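Local atomic coordinates of DNA polymerase (Bacillus phage phi29, PDB entry 2PY5), a protein that replicates the viral genome by protein-primed DNA synthesis with strand displacement, high processivity and fidelity, and proofreads with a 3'-5' exonuclease. Residues F[151-154]-F[155-158]; F[430-433]-F[434-438]; F[506-510]-F[511-515]; F[531-535]-F[536-540]. The protein carries 2 engineered substitutions. All coordinates share one frame; numbering follows the deposited sequence.

All four contacts are local and follow one another along the chain, none nested in or crossing another. Contact 1 closes a beta turn in the exonuclease region, in the loop between helix 130-136 and helix 160-182. Contact 2 closes no loop: it covers about two and a half turns of helix 427-447 in the polymerization region, with its centre about 52 Å from that of contact 1. Contact 3 closes the hairpin of strands 499-509 and 512-515. Contact 4 then joins the end of strand 523-530 to the short helix 535-538. Strand 499-509 pairs with both 512-515 and 523-530, so contact 3 lies in, and contact 4 directly follows, the same sheet, their centres about 25 Å apart.

Contact 1 of 4, residues F[151-154]-F[155-158]; sequences ERPV and GYKI
Arg152 lays its aliphatic stem over one face of the Tyr156 ring, just where the chain reverses through a type II beta turn from Pro153 to Tyr156. The CG methylene of Arg152 sits 3.5 Å from the centroid of the Tyr156 ring and only 8° off the ring normal, a textbook CH-pi contact. From there the Arg152 chain runs extended toward the rim of the ring, where its CD comes within 3.5 Å of Tyr156 CE2. The guanidinium then stands on its side: its plane is turned 80° from that of the ring, so that Tyr156 CE2 meets its edge rather than its flat side. With CG of Tyr156 anti to its own backbone N (chi1 164°), the ring is swung back over the preceding residues. Pro153 adds a looser contact, CD to Tyr156 CB at 4.2 Å. Both polar ends reach Glu162, Arg152 NH2 by a salt bridge and Tyr156 OH by a hydrogen bond; Arg152 NH2 also donates to the carbonyl of Asp147, so the far end of the pair is held as well. The turn belongs to the loop ahead of helix 160-182 in the exonuclease region, where the Arg152 side chain lies about 6 Å from that of Glu14, a residue essential for exonucleolysis. The turn is closed by Tyr156 N donating to Pro153 O at 3.0 Å.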
loop_
_atom_site.group_PDB
_atom_site.type_symbol
_atom_site.label_atom_id
_atom_site.label_comp_id
_atom_site.label_asym_id
_atom_site.label_seq_id
_atom_site.Cartn_x
_atom_site.Cartn_y
_atom_site.Cartn_z
ATOM N N GLU F 151 -19.530 -14.757 23.799
ATOM C CA GLU F 151 -18.941 -15.762 24.671
ATOM C C GLU F 151 -18.961 -17.122 23.965
ATOM O O GLU F 151 -20.045 -17.636 23.633
ATOM C CB GLU F 151 -19.734 -15.820 25.980
ATOM C CG GLU F 151 -19.412 -16.996 26.904
ATOM C CD GLU F 151 -18.012 -16.944 27.482
ATOM O OE1 GLU F 151 -17.352 -15.882 27.388
ATOM O OE2 GLU F 151 -17.582 -17.974 28.053
ATOM N N ARG F 152 -17.768 -17.679 23.743
ATOM C CA ARG F 152 -17.597 -18.957 23.045
ATOM C C ARG F 152 -16.543 -19.820 23.742
ATOM O O ARG F 152 -15.348 -19.667 23.499
ATOM C CB ARG F 152 -17.186 -18.720 21.593
ATOM C CG ARG F 152 -18.264 -18.049 20.746
ATOM C CD ARG F 152 -17.793 -17.876 19.318
ATOM N NE ARG F 152 -18.769 -17.194 18.462
ATOM C CZ ARG F 152 -18.739 -15.902 18.131
ATOM N NH1 ARG F 152 -17.805 -15.097 18.620
ATOM N NH2 ARG F 152 -19.674 -15.406 17.324
ATOM N N PRO F 153 -16.989 -20.722 24.632
ATOM C CA PRO F 153 -16.077 -21.624 25.315
ATOM C C PRO F 153 -15.429 -22.638 24.391
ATOM O O PRO F 153 -15.817 -22.786 23.235
ATOM C CB PRO F 153 -16.993 -22.350 26.312
ATOM C CG PRO F 153 -18.173 -21.501 26.433
ATOM C CD PRO F 153 -18.370 -20.910 25.102
ATOM N N VAL F 154 -14.429 -23.339 24.905
ATOM C CA VAL F 154 -13.813 -24.401 24.142
ATOM C C VAL F 154 -14.892 -25.413 23.735
ATOM O O VAL F 154 -15.683 -25.857 24.570
ATOM C CB VAL F 154 -12.684 -25.079 24.936
ATOM C CG1 VAL F 154 -12.192 -26.332 24.222
ATOM C CG2 VAL F 154 -11.549 -24.108 25.151
ATOM N N GLY F 155 -14.924 -25.765 22.448
ATOM C CA GLY F 155 -15.899 -26.743 21.933
ATOM C C GLY F 155 -17.240 -26.135 21.571
ATOM O O GLY F 155 -18.199 -26.846 21.264
ATOM N N TYR F 156 -17.312 -24.809 21.624
ATOM C CA TYR F 156 -18.512 -24.068 21.249
ATOM C C TYR F 156 -19.020 -24.513 19.876
ATOM O O TYR F 156 -18.238 -24.641 18.912
ATOM C CB TYR F 156 -18.223 -22.553 21.268
ATOM C CG TYR F 156 -19.238 -21.699 20.552
ATOM C CD1 TYR F 156 -20.405 -21.307 21.185
ATOM C CD2 TYR F 156 -19.019 -21.260 19.256
ATOM C CE1 TYR F 156 -21.342 -20.523 20.543
ATOM C CE2 TYR F 156 -19.966 -20.478 18.603
ATOM C CZ TYR F 156 -21.113 -20.107 19.256
ATOM O OH TYR F 156 -22.049 -19.323 18.627
ATOM N N LYS F 157 -20.327 -24.763 19.816
ATOM C CA LYS F 157 -21.001 -25.225 18.607
ATOM C C LYS F 157 -21.261 -24.077 17.634
ATOM O O LYS F 157 -22.012 -23.149 17.941
ATOM C CB LYS F 157 -22.325 -25.877 18.999
ATOM C CG LYS F 157 -23.218 -26.328 17.856
ATOM C CD LYS F 157 -24.303 -27.244 18.390
ATOM C CE LYS F 157 -25.502 -27.342 17.477
ATOM N NZ LYS F 157 -26.563 -28.187 18.102
ATOM N N ILE F 158 -20.662 -24.164 16.452
ATOM C CA ILE F 158 -20.820 -23.141 15.423
ATOM C C ILE F 158 -22.263 -23.123 14.909
ATOM O O ILE F 158 -22.814 -24.172 14.559
ATOM C CB ILE F 158 -19.847 -23.385 14.234
ATOM C CG1 ILE F 158 -18.386 -23.406 14.709
ATOM C CG2 ILE F 158 -20.018 -22.307 13.181
ATOM C CD1 ILE F 158 -17.411 -23.910 13.650
#

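Contact 2 of 4, residues F[430-433]-F[434-438]; sequences GVFI and TAWAR
Phe432 and Trp436 are one helical turn apart on helix 427-447, and an alpha-helical ladder of i to i+4 backbone bonds joins 430-433 to 434-438. Four rungs cross: Thr434 N to Gly430 O, Ala435 N to Val431 O, Trp436 N to Phe432 O at 2.9 Å, and Ala437 N to Ile433 O.

The contacts of the aromatic side chains are modest. Phe432 CB lies 4.5 Å from Trp436 CD1, and the indole NE1 comes up to the edge of the phenyl ring near its plane. CG of Trp436 is anti to the carbonyl carbon (chi1 -81°), which brings CD1 to 3.2 Å from Phe432 O. Both aromatic side chains also pack on Leu263, while the indole N-H is bonded to the carbonyl of Leu262.

The polar groups gather elsewhere on the helix. Thr434 OG1 is hydrogen-bonded to the carbonyl of Arg227, and Arg438 NH1 to that of Gly228. Through Arg227 and Gly228 the two side chains tie the helix to the region linking exonuclease and polymerase, in keeping with their probable part in binding template-primer DNA. Separately, Arg438 NH2 forms a salt bridge with Asp332 of helix 330-339. The Arg438 chain folds back along its own helix, with Thr434 O 3.4 Å above one face of the guanidinium and Ala435 CA 3.3 Å above that same face, both offset toward its rim.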
loop_
_atom_site.group_PDB
_atom_site.type_symbol
_atom_site.label_atom_id
_atom_site.label_comp_id
_atom_site.label_asym_id
_atom_site.label_seq_id
_atom_site.Cartn_x
_atom_site.Cartn_y
_atom_site.Cartn_z
ATOM N N GLY F 430 12.618 4.135 -9.292
ATOM C CA GLY F 430 11.649 4.505 -8.260
ATOM C C GLY F 430 11.811 5.953 -7.822
ATOM O O GLY F 430 10.833 6.700 -7.678
ATOM N N VAL F 431 13.056 6.363 -7.597
ATOM C CA VAL F 431 13.340 7.732 -7.158
ATOM C C VAL F 431 12.711 8.746 -8.119
ATOM O O VAL F 431 12.053 9.703 -7.709
ATOM C CB VAL F 431 14.863 7.977 -7.064
ATOM C CG1 VAL F 431 15.182 9.459 -7.013
ATOM C CG2 VAL F 431 15.450 7.202 -5.861
ATOM N N PHE F 432 12.900 8.531 -9.429
ATOM C CA PHE F 432 12.406 9.481 -10.404
ATOM C C PHE F 432 10.922 9.375 -10.732
ATOM O O PHE F 432 10.282 10.373 -11.056
ATOM C CB PHE F 432 13.262 9.408 -11.670
ATOM C CG PHE F 432 14.531 10.187 -11.541
ATOM C CD1 PHE F 432 15.670 9.615 -10.980
ATOM C CD2 PHE F 432 14.581 11.517 -11.924
ATOM C CE1 PHE F 432 16.833 10.362 -10.853
ATOM C CE2 PHE F 432 15.747 12.263 -11.774
ATOM C CZ PHE F 432 16.863 11.683 -11.240
ATOM N N ILE F 433 10.364 8.186 -10.610
ATOM C CA ILE F 433 8.927 8.058 -10.844
ATOM C C ILE F 433 8.174 8.856 -9.787
ATOM O O ILE F 433 7.262 9.632 -10.123
ATOM C CB ILE F 433 8.476 6.604 -10.913
ATOM C CG1 ILE F 433 8.958 5.947 -12.218
ATOM C CG2 ILE F 433 6.922 6.517 -10.825
ATOM C CD1 ILE F 433 8.851 4.428 -12.224
ATOM N N THR F 434 8.561 8.711 -8.513
ATOM C CA THR F 434 7.867 9.455 -7.449
ATOM C C THR F 434 8.209 10.961 -7.509
ATOM O O THR F 434 7.340 11.805 -7.242
ATOM C CB THR F 434 8.122 8.886 -6.074
ATOM O OG1 THR F 434 9.510 9.022 -5.736
ATOM C CG2 THR F 434 7.693 7.423 -5.989
ATOM N N ALA F 435 9.434 11.305 -7.930
ATOM C CA ALA F 435 9.834 12.710 -8.063
ATOM C C ALA F 435 8.999 13.431 -9.112
ATOM O O ALA F 435 8.481 14.510 -8.874
ATOM C CB ALA F 435 11.339 12.842 -8.371
ATOM N N TRP F 436 8.834 12.808 -10.274
ATOM C CA TRP F 436 7.997 13.388 -11.286
ATOM C C TRP F 436 6.532 13.489 -10.834
ATOM O O TRP F 436 5.841 14.440 -11.215
ATOM C CB TRP F 436 8.102 12.566 -12.581
ATOM C CG TRP F 436 9.317 12.876 -13.421
ATOM C CD1 TRP F 436 10.304 12.004 -13.813
ATOM C CD2 TRP F 436 9.621 14.127 -14.047
ATOM N NE1 TRP F 436 11.218 12.653 -14.612
ATOM C CE2 TRP F 436 10.817 13.949 -14.787
ATOM C CE3 TRP F 436 9.002 15.376 -14.062
ATOM C CZ2 TRP F 436 11.404 14.977 -15.491
ATOM C CZ3 TRP F 436 9.586 16.389 -14.779
ATOM C CH2 TRP F 436 10.780 16.183 -15.483
ATOM N N ALA F 437 6.051 12.498 -10.074
ATOM C CA ALA F 437 4.689 12.524 -9.559
ATOM C C ALA F 437 4.524 13.739 -8.618
ATOM O O ALA F 437 3.560 14.516 -8.740
ATOM C CB ALA F 437 4.393 11.271 -8.842
ATOM N N ARG F 438 5.484 13.932 -7.727
ATOM C CA ARG F 438 5.443 15.098 -6.840
ATOM C C ARG F 438 5.466 16.391 -7.638
ATOM O O ARG F 438 4.713 17.328 -7.358
ATOM C CB ARG F 438 6.608 15.095 -5.838
ATOM C CG ARG F 438 6.501 14.067 -4.792
ATOM C CD ARG F 438 7.557 14.265 -3.693
ATOM N NE ARG F 438 8.905 14.018 -4.175
ATOM C CZ ARG F 438 9.439 12.818 -4.382
ATOM N NH1 ARG F 438 8.752 11.711 -4.132
ATOM N NH2 ARG F 438 10.678 12.706 -4.810
#

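Contact 3 of 4, residues F[506-510]-F[511-515]; sequences MKEVD and GKLVE. With EDO (1,2-ethanediol), chain Y.
Strands 506-509 and 512-515 run antiparallel, 137° between their short axes, and form a beta hairpin closed by a type I' turn from Val509 to Lys512. Two hydrogen-bonded pairs hold it. Lys507 and Val514 exchange both bonds, Lys507 N to Val514 O at 2.7 Å and Val514 N to Lys507 O at 2.8 Å. In the pair next to the turn, Val509 N to Lys512 O is equally short, but the return bond from Lys512 N to Val509 O is longer, at 3.1 Å. Asp510 and Gly511 take the turn with positive phi at both corners.

On the face of Lys507, Val509, Lys512 and Val514, the two valines cross at about a right angle and touch through Val509 CG2 and Val514 CG2, 3.8 Å apart. Lys507 stretches past the carbonyl of Glu515 to a salt bridge with Asp520. Glu508 and Leu513 share the other face: bent at chi2 (94°), the glutamate brings OE1 alongside Leu513 CD2. Beside them Leu513 CD1 meets Met506 CB at 3.8 Å, the side chains again crossing steeply. The hairpin projects at the surface of the polymerization region, and strand 523-530 flanks strand 499-509, packing on Met506 and Leu513. At the turn, Lys512 bends at its last torsion (chi4 58°) so that NZ donates a hydrogen bond to Asp510 O at 3.2 Å. At the opposite end, Glu515 OE2 accepts a bond of 2.7 Å from O1 of an ethanediol, which is also bonded to Lys525 NZ.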
loop_
_atom_site.group_PDB
_atom_site.type_symbol
_atom_site.label_atom_id
_atom_site.label_comp_id
_atom_site.label_asym_id
_atom_site.label_seq_id
_atom_site.Cartn_x
_atom_site.Cartn_y
_atom_site.Cartn_z
ATOM N N MET F 506 -23.931 16.250 -5.115
ATOM C CA MET F 506 -24.269 15.036 -5.846
ATOM C C MET F 506 -25.570 15.244 -6.607
ATOM O O MET F 506 -26.401 16.067 -6.231
ATOM C CB MET F 506 -24.450 13.853 -4.896
ATOM C CG MET F 506 -23.271 13.568 -4.000
ATOM S SD MET F 506 -21.795 12.984 -4.849
ATOM C CE MET F 506 -22.220 11.270 -5.200
ATOM N N LYS F 507 -25.754 14.468 -7.668
ATOM C CA LYS F 507 -26.974 14.512 -8.441
ATOM C C LYS F 507 -27.441 13.097 -8.764
ATOM O O LYS F 507 -26.619 12.195 -8.952
ATOM C CB LYS F 507 -26.780 15.320 -9.724
ATOM C CG LYS F 507 -25.689 14.836 -10.640
ATOM C CD LYS F 507 -25.739 15.605 -11.938
ATOM C CE LYS F 507 -24.492 15.429 -12.735
ATOM N NZ LYS F 507 -24.607 16.077 -14.064
ATOM N N GLU F 508 -28.755 12.927 -8.819
ATOM C CA GLU F 508 -29.372 11.649 -9.126
ATOM C C GLU F 508 -29.423 11.491 -10.644
ATOM O O GLU F 508 -30.026 12.319 -11.322
ATOM C CB GLU F 508 -30.794 11.605 -8.550
ATOM C CG GLU F 508 -31.410 10.210 -8.453
ATOM C CD GLU F 508 -31.202 9.565 -7.089
ATOM O OE1 GLU F 508 -30.064 9.618 -6.572
ATOM O OE2 GLU F 508 -32.176 9.005 -6.535
ATOM N N VAL F 509 -28.779 10.448 -11.167
ATOM C CA VAL F 509 -28.841 10.110 -12.595
ATOM C C VAL F 509 -29.154 8.619 -12.762
ATOM O O VAL F 509 -28.418 7.770 -12.259
ATOM C CB VAL F 509 -27.524 10.435 -13.323
ATOM C CG1 VAL F 509 -27.624 10.062 -14.801
ATOM C CG2 VAL F 509 -27.173 11.904 -13.166
ATOM N N ASP F 510 -30.237 8.320 -13.475
ATOM C CA ASP F 510 -30.718 6.943 -13.667
ATOM C C ASP F 510 -30.929 6.208 -12.333
ATOM O O ASP F 510 -30.598 5.030 -12.203
ATOM C CB ASP F 510 -29.759 6.153 -14.579
ATOM C CG ASP F 510 -29.649 6.745 -15.982
ATOM O OD1 ASP F 510 -28.562 6.639 -16.588
ATOM O OD2 ASP F 510 -30.643 7.316 -16.475
ATOM N N GLY F 511 -31.479 6.919 -11.349
ATOM C CA GLY F 511 -31.761 6.346 -10.029
ATOM C C GLY F 511 -30.540 6.117 -9.151
ATOM O O GLY F 511 -30.620 5.405 -8.146
ATOM N N LYS F 512 -29.416 6.726 -9.520
ATOM C CA LYS F 512 -28.162 6.556 -8.792
ATOM C C LYS F 512 -27.538 7.923 -8.540
ATOM O O LYS F 512 -27.732 8.849 -9.323
ATOM C CB LYS F 512 -27.199 5.669 -9.582
ATOM C CG LYS F 512 -27.822 4.352 -10.054
ATOM C CD LYS F 512 -26.780 3.456 -10.697
ATOM C CE LYS F 512 -27.416 2.288 -11.442
ATOM N NZ LYS F 512 -28.367 2.729 -12.516
ATOM N N LEU F 513 -26.805 8.045 -7.440
ATOM C CA LEU F 513 -26.161 9.306 -7.079
ATOM C C LEU F 513 -24.769 9.357 -7.678
ATOM O O LEU F 513 -23.961 8.445 -7.473
ATOM C CB LEU F 513 -26.045 9.464 -5.557
ATOM C CG LEU F 513 -27.020 10.273 -4.701
ATOM C CD1 LEU F 513 -26.217 10.816 -3.519
ATOM C CD2 LEU F 513 -27.721 11.402 -5.443
ATOM N N VAL F 514 -24.479 10.437 -8.396
ATOM C CA VAL F 514 -23.148 10.682 -8.928
ATOM C C VAL F 514 -22.748 12.117 -8.614
ATOM O O VAL F 514 -23.584 12.909 -8.174
ATOM C CB VAL F 514 -23.095 10.453 -10.441
ATOM C CG1 VAL F 514 -23.491 9.001 -10.770
ATOM C CG2 VAL F 514 -23.995 11.452 -11.166
ATOM N N GLU F 515 -21.488 12.447 -8.847
ATOM C CA GLU F 515 -20.971 13.784 -8.546
ATOM C C GLU F 515 -21.728 14.844 -9.335
ATOM O O GLU F 515 -22.001 14.679 -10.525
ATOM C CB GLU F 515 -19.459 13.886 -8.800
ATOM C CG GLU F 515 -18.619 13.234 -7.727
ATOM C CD GLU F 515 -18.583 11.718 -7.810
ATOM O OE1 GLU F 515 -18.932 11.151 -8.862
ATOM O OE2 GLU F 515 -18.180 11.092 -6.813
HETATM C C1 EDO Y . -15.854 12.080 -4.966
HETATM O O1 EDO Y . -17.213 12.239 -4.539
HETATM C C2 EDO Y . -14.928 11.982 -3.758
HETATM O O2 EDO Y . -15.346 10.949 -2.851
#

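Contact 4 of 4, residues F[531-535]-F[536-540]; sequences AGMTD and KIKKE. With nucleotides of chain B.
Lys538 N donates to Thr534 O at 3.0 Å. The hydroxyl of the same threonine is used too: Thr534 OG1 accepts a weak bond from Ile537 N at 3.3 Å. Its chi1 of 68° sets OG1 between the backbone N and the carbonyl carbon, facing the first turn. Thr534 is the N-cap of the short helix 535-538, which follows strand 523-530 in the polymerization region, and this hydroxyl bond is its capping bond. Asp535 O continues the ladder by accepting from Lys539 N.

Beside the cap, Met533 packs obliquely across Ile537, its CG pressed to 3.5 Å from Ile537 CG2, tighter than usual for two carbons. The sulfur reaches further, with Met533 SD 3.6 Å from Lys538 CG. Phe572 of strand 564-573 touches both Met533 and Ile537. Lys538 extends past Asp535 without a charge contact, and its NZ makes a weak bond to the carbonyl of Val528.

Ahead of the cap the chain meets the single-stranded DNA. Gly532 CA lies 3.6 Å from N2 of DG1 of chain B, and Ala531 CB sits over the face of that guanine, 3.5 Å from its C5.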
loop_
_atom_site.group_PDB
_atom_site.type_symbol
_atom_site.label_atom_id
_atom_site.label_comp_id
_atom_site.label_asym_id
_atom_site.label_seq_id
_atom_site.Cartn_x
_atom_site.Cartn_y
_atom_site.Cartn_z
ATOM N N ALA F 531 -6.770 9.540 8.331
ATOM C CA ALA F 531 -5.820 8.429 8.333
ATOM C C ALA F 531 -5.901 7.688 9.653
ATOM O O ALA F 531 -5.877 8.302 10.721
ATOM C CB ALA F 531 -4.407 8.944 8.097
ATOM N N GLY F 532 -6.035 6.370 9.572
ATOM C CA GLY F 532 -6.084 5.530 10.757
ATOM C C GLY F 532 -7.465 5.404 11.360
ATOM O O GLY F 532 -7.683 4.553 12.220
ATOM N N MET F 533 -8.405 6.245 10.926
ATOM C CA MET F 533 -9.767 6.177 11.436
ATOM C C MET F 533 -10.458 4.993 10.776
ATOM O O MET F 533 -10.431 4.857 9.553
ATOM C CB MET F 533 -10.517 7.485 11.141
ATOM C CG MET F 533 -11.831 7.611 11.845
ATOM S SD MET F 533 -12.672 9.164 11.498
ATOM C CE MET F 533 -11.872 10.284 12.650
ATOM N N THR F 534 -11.050 4.120 11.584
ATOM C CA THR F 534 -11.774 2.964 11.053
ATOM C C THR F 534 -13.136 3.420 10.558
ATOM O O THR F 534 -13.564 4.527 10.862
ATOM C CB THR F 534 -12.006 1.891 12.115
ATOM O OG1 THR F 534 -12.924 2.394 13.091
ATOM C CG2 THR F 534 -10.688 1.493 12.791
ATOM N N ASP F 535 -13.823 2.559 9.812
ATOM C CA ASP F 535 -15.159 2.884 9.302
ATOM C C ASP F 535 -16.182 3.071 10.423
ATOM O O ASP F 535 -17.035 3.948 10.337
ATOM C CB ASP F 535 -15.657 1.818 8.314
ATOM C CG ASP F 535 -14.908 1.843 6.994
ATOM O OD1 ASP F 535 -14.456 2.931 6.568
ATOM O OD2 ASP F 535 -14.777 0.766 6.372
ATOM N N LYS F 536 -16.097 2.256 11.477
ATOM C CA LYS F 536 -17.020 2.399 12.604
ATOM C C LYS F 536 -16.878 3.774 13.268
ATOM O O LYS F 536 -17.868 4.366 13.691
ATOM C CB LYS F 536 -16.803 1.296 13.656
ATOM C CG LYS F 536 -17.924 1.246 14.694
ATOM C CD LYS F 536 -17.724 0.190 15.769
ATOM C CE LYS F 536 -19.003 0.038 16.601
ATOM N NZ LYS F 536 -18.770 -0.576 17.942
ATOM N N ILE F 537 -15.645 4.261 13.377
ATOM C CA ILE F 537 -15.394 5.581 13.957
ATOM C C ILE F 537 -15.891 6.679 13.000
ATOM O O ILE F 537 -16.481 7.656 13.437
ATOM C CB ILE F 537 -13.903 5.794 14.295
ATOM C CG1 ILE F 537 -13.465 4.814 15.395
ATOM C CG2 ILE F 537 -13.659 7.227 14.760
ATOM C CD1 ILE F 537 -11.986 4.838 15.702
ATOM N N LYS F 538 -15.684 6.479 11.701
ATOM C CA LYS F 538 -16.205 7.406 10.679
ATOM C C LYS F 538 -17.732 7.633 10.767
ATOM O O LYS F 538 -18.221 8.745 10.524
ATOM C CB LYS F 538 -15.806 6.927 9.276
ATOM C CG LYS F 538 -14.337 7.164 8.947
ATOM C CD LYS F 538 -13.994 6.793 7.500
ATOM C CE LYS F 538 -12.633 7.369 7.103
ATOM N NZ LYS F 538 -12.206 6.985 5.730
ATOM N N LYS F 539 -18.476 6.591 11.135
ATOM C CA LYS F 539 -19.916 6.705 11.383
ATOM C C LYS F 539 -20.275 7.723 12.482
ATOM O O LYS F 539 -21.361 8.297 12.468
ATOM C CB LYS F 539 -20.510 5.336 11.749
ATOM C CG LYS F 539 -22.023 5.365 11.881
ATOM C CD LYS F 539 -22.653 4.009 12.062
ATOM C CE LYS F 539 -24.166 4.135 11.945
ATOM N NZ LYS F 539 -24.887 2.905 12.364
ATOM N N GLU F 540 -19.355 7.945 13.415
ATOM C CA GLU F 540 -19.593 8.845 14.553
ATOM C C GLU F 540 -19.395 10.314 14.190
ATOM O O GLU F 540 -19.856 11.210 14.906
ATOM C CB GLU F 540 -18.640 8.502 15.708
ATOM C CG GLU F 540 -18.563 7.017 16.097
ATOM C CD GLU F 540 -19.573 6.618 17.155
ATOM O OE1 GLU F 540 -19.963 7.470 17.974
ATOM O OE2 GLU F 540 -19.965 5.434 17.179
ATOM O "O5'" DG B 1 -3.012 13.115 12.133
ATOM C "C5'" DG B 1 -3.282 12.160 13.171
ATOM C "C4'" DG B 1 -2.289 11.014 13.147
ATOM O "O4'" DG B 1 -2.314 10.378 11.849
ATOM C "C3'" DG B 1 -0.829 11.421 13.366
ATOM O "O3'" DG B 1 -0.356 11.133 14.711
ATOM C "C2'" DG B 1 -0.055 10.700 12.254
ATOM C "C1'" DG B 1 -1.080 9.721 11.683
ATOM N N9 DG B 1 -0.953 9.354 10.271
ATOM C C8 DG B 1 -0.472 10.110 9.225
ATOM N N7 DG B 1 -0.501 9.491 8.078
ATOM C C5 DG B 1 -1.037 8.245 8.378
ATOM C C6 DG B 1 -1.310 7.136 7.540
ATOM O O6 DG B 1 -1.124 7.034 6.318
ATOM N N1 DG B 1 -1.855 6.068 8.252
ATOM C C2 DG B 1 -2.109 6.061 9.604
ATOM N N2 DG B 1 -2.639 4.936 10.111
ATOM N N3 DG B 1 -1.857 7.094 10.402
ATOM C C4 DG B 1 -1.325 8.147 9.725
#